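Local coordinates for type IV pilin protein (Neisseria meningitidis, PDB 5V0M) that is a non-core minor pilin of type IV pili, probably incorporated into the pilus fibre and linked to cell adhesion, at residues Ser10-Thr15 / Lys42-Phe47; Gln62-Pro67 / Thr74-Leu79. All coordinates share one frame; numbering follows the deposited sequence. Where two conformers were deposited one is given.

Contact 1 of 2, residues Ser10-Thr15 / Lys42-Phe47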
loop_
_atom_site.group_PDB
_atom_site.type_symbol
_atom_site.label_atom_id
_atom_site.label_comp_id
_atom_site.label_asym_id
_atom_site.label_seq_id
_atom_site.Cartn_x
_atom_site.Cartn_y
_atom_site.Cartn_z
ATOM N N SER A 10 8.417 -6.295 3.492
ATOM C CA SER A 10 7.476 -7.285 4.007
ATOM C C SER A 10 6.454 -6.627 4.922
ATOM O O SER A 10 5.257 -6.959 4.883
ATOM C CB SER A 10 8.241 -8.399 4.721
ATOM O OG SER A 10 7.364 -9.331 5.328
ATOM N N GLU A 11 6.894 -5.668 5.720
ATOM C CA GLU A 11 5.968 -5.016 6.639
ATOM C C GLU A 11 4.960 -4.149 5.897
ATOM O O GLU A 11 3.805 -4.049 6.321
ATOM C CB GLU A 11 6.731 -4.243 7.702
ATOM C CG GLU A 11 7.429 -5.216 8.664
ATOM C CD GLU A 11 8.385 -4.547 9.645
ATOM O OE1 GLU A 11 8.665 -3.334 9.494
ATOM O OE2 GLU A 11 8.860 -5.244 10.577
ATOM N N VAL A 12 5.368 -3.474 4.811
ATOM C CA VAL A 12 4.394 -2.629 4.119
ATOM C C VAL A 12 3.378 -3.490 3.388
ATOM O O VAL A 12 2.215 -3.081 3.207
ATOM C CB VAL A 12 5.071 -1.601 3.193
ATOM C CG1 VAL A 12 5.535 -2.235 1.898
ATOM C CG2 VAL A 12 4.108 -0.469 2.893
ATOM N N ARG A 13 3.753 -4.713 3.002
ATOM C CA ARG A 13 2.746 -5.639 2.498
ATOM C C ARG A 13 1.632 -5.804 3.524
ATOM O O ARG A 13 0.450 -5.741 3.186
ATOM C CB ARG A 13 3.389 -6.995 2.166
ATOM C CG ARG A 13 2.418 -8.072 1.777
ATOM C CD ARG A 13 3.151 -9.427 1.670
ATOM N NE ARG A 13 4.138 -9.461 0.589
ATOM C CZ ARG A 13 3.894 -9.936 -0.634
ATOM N NH1 ARG A 13 2.700 -10.419 -0.945
ATOM N NH2 ARG A 13 4.852 -9.925 -1.551
ATOM N N THR A 14 1.997 -5.984 4.792
ATOM C CA THR A 14 1.017 -6.161 5.851
ATOM C C THR A 14 0.171 -4.903 6.044
ATOM O O THR A 14 -1.048 -4.977 6.206
ATOM C CB THR A 14 1.731 -6.574 7.136
ATOM O OG1 THR A 14 2.377 -7.836 6.904
ATOM C CG2 THR A 14 0.749 -6.700 8.284
ATOM N N THR A 15 0.802 -3.736 6.039
ATOM C CA THR A 15 0.059 -2.482 6.180
ATOM C C THR A 15 -0.983 -2.345 5.073
ATOM O O THR A 15 -2.126 -1.946 5.318
ATOM C CB THR A 15 1.035 -1.301 6.106
ATOM O OG1 THR A 15 2.034 -1.404 7.126
ATOM C CG2 THR A 15 0.295 0.004 6.279
ATOM N N LYS A 42 -4.358 3.516 7.492
ATOM C CA LYS A 42 -3.265 3.212 8.400
ATOM C C LYS A 42 -1.929 3.342 7.681
ATOM O O LYS A 42 -1.750 2.869 6.551
ATOM C CB LYS A 42 -3.410 1.791 8.944
ATOM C CG LYS A 42 -4.755 1.496 9.602
ATOM C CD LYS A 42 -4.966 2.291 10.885
ATOM C CE LYS A 42 -6.250 1.859 11.600
ATOM N NZ LYS A 42 -6.394 2.477 12.946
ATOM N N GLN A 43 -0.988 3.985 8.353
ATOM C CA GLN A 43 0.310 4.304 7.797
ATOM C C GLN A 43 1.382 3.370 8.324
ATOM O O GLN A 43 1.181 2.533 9.209
ATOM C CB GLN A 43 0.666 5.744 8.143
ATOM C CG GLN A 43 -0.320 6.741 7.612
ATOM C CD GLN A 43 -0.356 6.742 6.109
ATOM O OE1 GLN A 43 0.681 6.705 5.446
ATOM N NE2 GLN A 43 -1.545 6.775 5.564
ATOM N N ASN A 44 2.558 3.569 7.770
ATOM C CA ASN A 44 3.750 2.829 8.082
ATOM C C ASN A 44 4.873 3.836 8.335
ATOM O O ASN A 44 4.897 4.892 7.714
ATOM C CB ASN A 44 3.943 2.044 6.808
ATOM C CG ASN A 44 5.054 1.124 6.874
ATOM O OD1 ASN A 44 6.186 1.542 6.836
ATOM N ND2 ASN A 44 4.755 -0.159 6.858
ATOM N N LYS A 45 5.812 3.514 9.241
ATOM C CA LYS A 45 6.925 4.405 9.534
ATOM C C LYS A 45 7.757 4.713 8.290
ATOM O O LYS A 45 8.375 5.771 8.198
ATOM C CB LYS A 45 7.816 3.707 10.586
ATOM C CG LYS A 45 8.743 4.553 11.380
ATOM C CD LYS A 45 9.109 3.885 12.747
ATOM C CE LYS A 45 9.652 2.471 12.645
ATOM N NZ LYS A 45 10.444 2.108 13.868
ATOM N N TYR A 46 7.804 3.782 7.341
ATOM C CA TYR A 46 8.739 3.784 6.226
ATOM C C TYR A 46 8.097 4.058 4.878
ATOM O O TYR A 46 8.831 4.229 3.890
ATOM C CB TYR A 46 9.439 2.417 6.181
ATOM C CG TYR A 46 10.239 2.170 7.437
ATOM C CD1 TYR A 46 11.299 3.007 7.784
ATOM C CD2 TYR A 46 9.923 1.124 8.284
ATOM C CE1 TYR A 46 12.033 2.787 8.926
ATOM C CE2 TYR A 46 10.669 0.899 9.448
ATOM C CZ TYR A 46 11.689 1.749 9.758
ATOM O OH TYR A 46 12.448 1.508 10.902
ATOM N N PHE A 47 6.760 4.084 4.807
ATOM C CA PHE A 47 6.015 4.282 3.573
ATOM C C PHE A 47 4.751 5.068 3.882
ATOM O O PHE A 47 4.039 4.765 4.851
ATOM C CB PHE A 47 5.562 2.958 2.934
ATOM C CG PHE A 47 6.676 2.091 2.425
ATOM C CD1 PHE A 47 7.022 2.084 1.075
ATOM C CD2 PHE A 47 7.347 1.262 3.289
ATOM C CE1 PHE A 47 8.048 1.272 0.607
ATOM C CE2 PHE A 47 8.372 0.468 2.822
ATOM C CZ PHE A 47 8.725 0.478 1.479
#
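The long N-terminal helix of the pilin fold meets the alpha-beta loop here, just where that loop turns into the first strand of the sheet: Val12 and Thr15, one helical turn apart, face Asn44 and Phe47. The polar half is a single cross-link. Asn44 ND2 donates to Thr15 OG1 at 3.0 Å. The bond is nearly straight (N-H...O 168°), and OG1 lies almost in the amide plane of Asn44. A chi1 of -176° puts CG of Asn44 anti to the backbone N, on the helix side of the loop, and ND2 goes on to Thr15. The other end of the same amide is occupied as well: Asn44 OD1 takes Tyr46 N on a lone pair at 2.8 Å, closing an Asx turn. Held at both ends, the amide has its rotation fixed. Beside the hydroxyl, Thr15 CG2 packs on Lys42 O at 3.5 Å.

The apolar half is a CH-pi contact. Val12 CB sits over one face of the Phe47 ring, 4.1 Å from its centroid and 28° off the normal, while Val12 CG2 reaches Phe47 CG at 3.7 Å. Asn44 OD1 lies in plane at the edge of this ring.

Further along the helix, Asn19 OD1 bonds Lys42 N. Both Val12 and Phe47 also touch Ala63 of strand 59-65, which places the Val12-Phe47 half between helix 3-30 and the sheet, while Thr15 and Asn44 join the helix to the loop.

Contact 2 of 2, residues Gln62-Pro67 / Thr74-Leu79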
loop_
_atom_site.group_PDB
_atom_site.type_symbol
_atom_site.label_atom_id
_atom_site.label_comp_id
_atom_site.label_asym_id
_atom_site.label_seq_id
_atom_site.Cartn_x
_atom_site.Cartn_y
_atom_site.Cartn_z
ATOM N N GLN A 62 -1.691 2.733 -2.574
ATOM C CA GLN A 62 -0.298 2.912 -2.961
ATOM C C GLN A 62 0.555 3.289 -1.767
ATOM O O GLN A 62 0.198 4.186 -0.995
ATOM C CB GLN A 62 -0.188 4.004 -4.025
ATOM C CG GLN A 62 1.223 4.267 -4.559
ATOM C CD GLN A 62 1.208 5.141 -5.797
ATOM O OE1 GLN A 62 0.612 4.790 -6.824
ATOM N NE2 GLN A 62 1.837 6.296 -5.704
ATOM N N ALA A 63 1.703 2.625 -1.633
ATOM C CA ALA A 63 2.703 2.894 -0.600
ATOM C C ALA A 63 3.929 3.481 -1.282
ATOM O O ALA A 63 4.606 2.792 -2.058
ATOM C CB ALA A 63 3.066 1.608 0.135
ATOM N N ASP A 64 4.214 4.776 -1.003
ATOM C CA ASP A 64 5.387 5.455 -1.513
ATOM C C ASP A 64 6.423 5.542 -0.404
ATOM O O ASP A 64 6.069 5.887 0.733
ATOM C CB ASP A 64 5.034 6.876 -1.962
ATOM C CG ASP A 64 4.272 6.906 -3.286
ATOM O OD1 ASP A 64 4.951 6.868 -4.339
ATOM O OD2 ASP A 64 3.029 6.938 -3.267
ATOM N N PRO A 65 7.693 5.259 -0.666
ATOM C CA PRO A 65 8.695 5.303 0.399
ATOM C C PRO A 65 8.823 6.686 1.020
ATOM O O PRO A 65 8.783 7.716 0.347
ATOM C CB PRO A 65 9.998 4.856 -0.290
ATOM C CG PRO A 65 9.740 4.903 -1.729
ATOM C CD PRO A 65 8.262 4.802 -1.935
ATOM N N ASN A 66 9.018 6.688 2.327
ATOM C CA ASN A 66 9.194 7.926 3.065
ATOM C C ASN A 66 10.681 8.252 3.088
ATOM O O ASN A 66 11.444 7.507 3.700
ATOM C CB ASN A 66 8.685 7.716 4.476
ATOM C CG ASN A 66 8.818 8.926 5.328
ATOM O OD1 ASN A 66 9.751 9.711 5.178
ATOM N ND2 ASN A 66 7.903 9.068 6.275
ATOM N N PRO A 67 11.141 9.321 2.432
ATOM C CA PRO A 67 12.586 9.572 2.403
ATOM C C PRO A 67 13.193 10.013 3.725
ATOM O O PRO A 67 14.417 9.950 3.858
ATOM C CB PRO A 67 12.774 10.668 1.343
ATOM C CG PRO A 67 11.515 10.859 0.725
ATOM C CD PRO A 67 10.407 10.215 1.535
ATOM N N THR A 74 13.273 3.011 -3.359
ATOM C CA THR A 74 12.484 3.546 -4.456
ATOM C C THR A 74 11.270 2.705 -4.808
ATOM O O THR A 74 10.484 3.106 -5.673
ATOM C CB THR A 74 13.334 3.766 -5.723
ATOM O OG1 THR A 74 13.600 2.528 -6.380
ATOM C CG2 THR A 74 14.632 4.498 -5.420
ATOM N N CYS A 75 11.090 1.558 -4.188
ATOM C CA CYS A 75 9.976 0.704 -4.564
ATOM C C CYS A 75 8.658 1.287 -4.102
ATOM O O CYS A 75 8.462 1.595 -2.918
ATOM C CB CYS A 75 10.150 -0.698 -4.003
ATOM S SG CYS A 75 11.517 -1.579 -4.825
ATOM N N VAL A 76 7.738 1.405 -5.042
ATOM C CA VAL A 76 6.365 1.799 -4.768
ATOM C C VAL A 76 5.511 0.551 -4.843
ATOM O O VAL A 76 5.561 -0.181 -5.841
ATOM C CB VAL A 76 5.896 2.837 -5.793
ATOM C CG1 VAL A 76 4.437 3.180 -5.595
ATOM C CG2 VAL A 76 6.746 4.097 -5.691
ATOM N N VAL A 77 4.703 0.311 -3.822
ATOM C CA VAL A 77 3.931 -0.916 -3.711
ATOM C C VAL A 77 2.461 -0.559 -3.849
ATOM O O VAL A 77 1.988 0.399 -3.221
ATOM C CB VAL A 77 4.212 -1.624 -2.378
ATOM C CG1 VAL A 77 3.503 -2.992 -2.312
ATOM C CG2 VAL A 77 5.731 -1.749 -2.108
ATOM N N THR A 78 1.726 -1.321 -4.658
ATOM C CA THR A 78 0.292 -1.091 -4.867
ATOM C C THR A 78 -0.506 -2.344 -4.543
ATOM O O THR A 78 -0.030 -3.464 -4.698
ATOM C CB THR A 78 -0.029 -0.658 -6.291
ATOM O OG1 THR A 78 0.427 -1.650 -7.224
ATOM C CG2 THR A 78 0.632 0.668 -6.601
ATOM N N LEU A 79 -1.744 -2.153 -4.112
ATOM C CA LEU A 79 -2.634 -3.268 -3.805
ATOM C C LEU A 79 -4.037 -2.825 -4.165
ATOM O O LEU A 79 -4.480 -1.768 -3.706
ATOM C CB LEU A 79 -2.607 -3.627 -2.325
ATOM C CG LEU A 79 -3.656 -4.631 -1.854
ATOM C CD1 LEU A 79 -3.471 -6.004 -2.529
ATOM C CD2 LEU A 79 -3.616 -4.804 -0.367
#
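Two backbone hydrogen bonds join Ala63 and Val77: Ala63 N to Val77 O at 2.7 Å, and Val77 N to Ala63 O at 3.0 Å. They define a hydrogen-bonded antiparallel pair, and Gln62 with Thr78 forms the adjacent non-hydrogen-bonded pair. The same two carbonyls also receive CA-H...O contacts, Val77 O from Gln62 CA and Ala63 O from Val76 CA.

The strand axes run at 170°, 4.7 Å apart at closest approach, as befits the central hairpin of the four-stranded antiparallel sheet of this pilin. Strands 47-54 and 85-88 flank it, and helix 3-30 packs on the face that carries Ala63 and Val77.

Apolar packing centres on Val76. With Gln62 CG anti to its backbone N (chi1 -178°), that carbon meets Val76 CG1 at 3.5 Å. Pro65 is directed at the partner strand, and its CD lies 4.1 Å from Val76 CG2, the two side chains crossing at about a right angle. Pro65 CD also lies 3.4 Å from Cys75 O, a buried carbonyl without a hydrogen-bond partner.

Among polar side chains, within the first strand, Gln62 NE2 donates to Asp64 OD2 (2.8 Å, 175°), which accepts on its syn lone pair. The covalent link is the disulfide from Cys75 SG to Cys94.

Overall arrangement
Contacts 1 and 2 follow one another along the chain, with centres 9 Å apart, and they touch directly. Val12 CG2 of contact 1 lies 3.6 Å from Ala63 CB of contact 2, so helix and hairpin share one apolar layer. Phe47 reaches the backbone where the hairpin opens into its connecting loop: its CE1 is 3.6 Å from Cys75 O and its CD1 is 3.7 Å from Pro65 N. A probable hydrogen bond between Tyr46 O and Asn66 N, at 2.9 Å, adds a backbone link. Residues 42-47 therefore meet the helix through contact 1 and also touch segment 62-67 of contact 2.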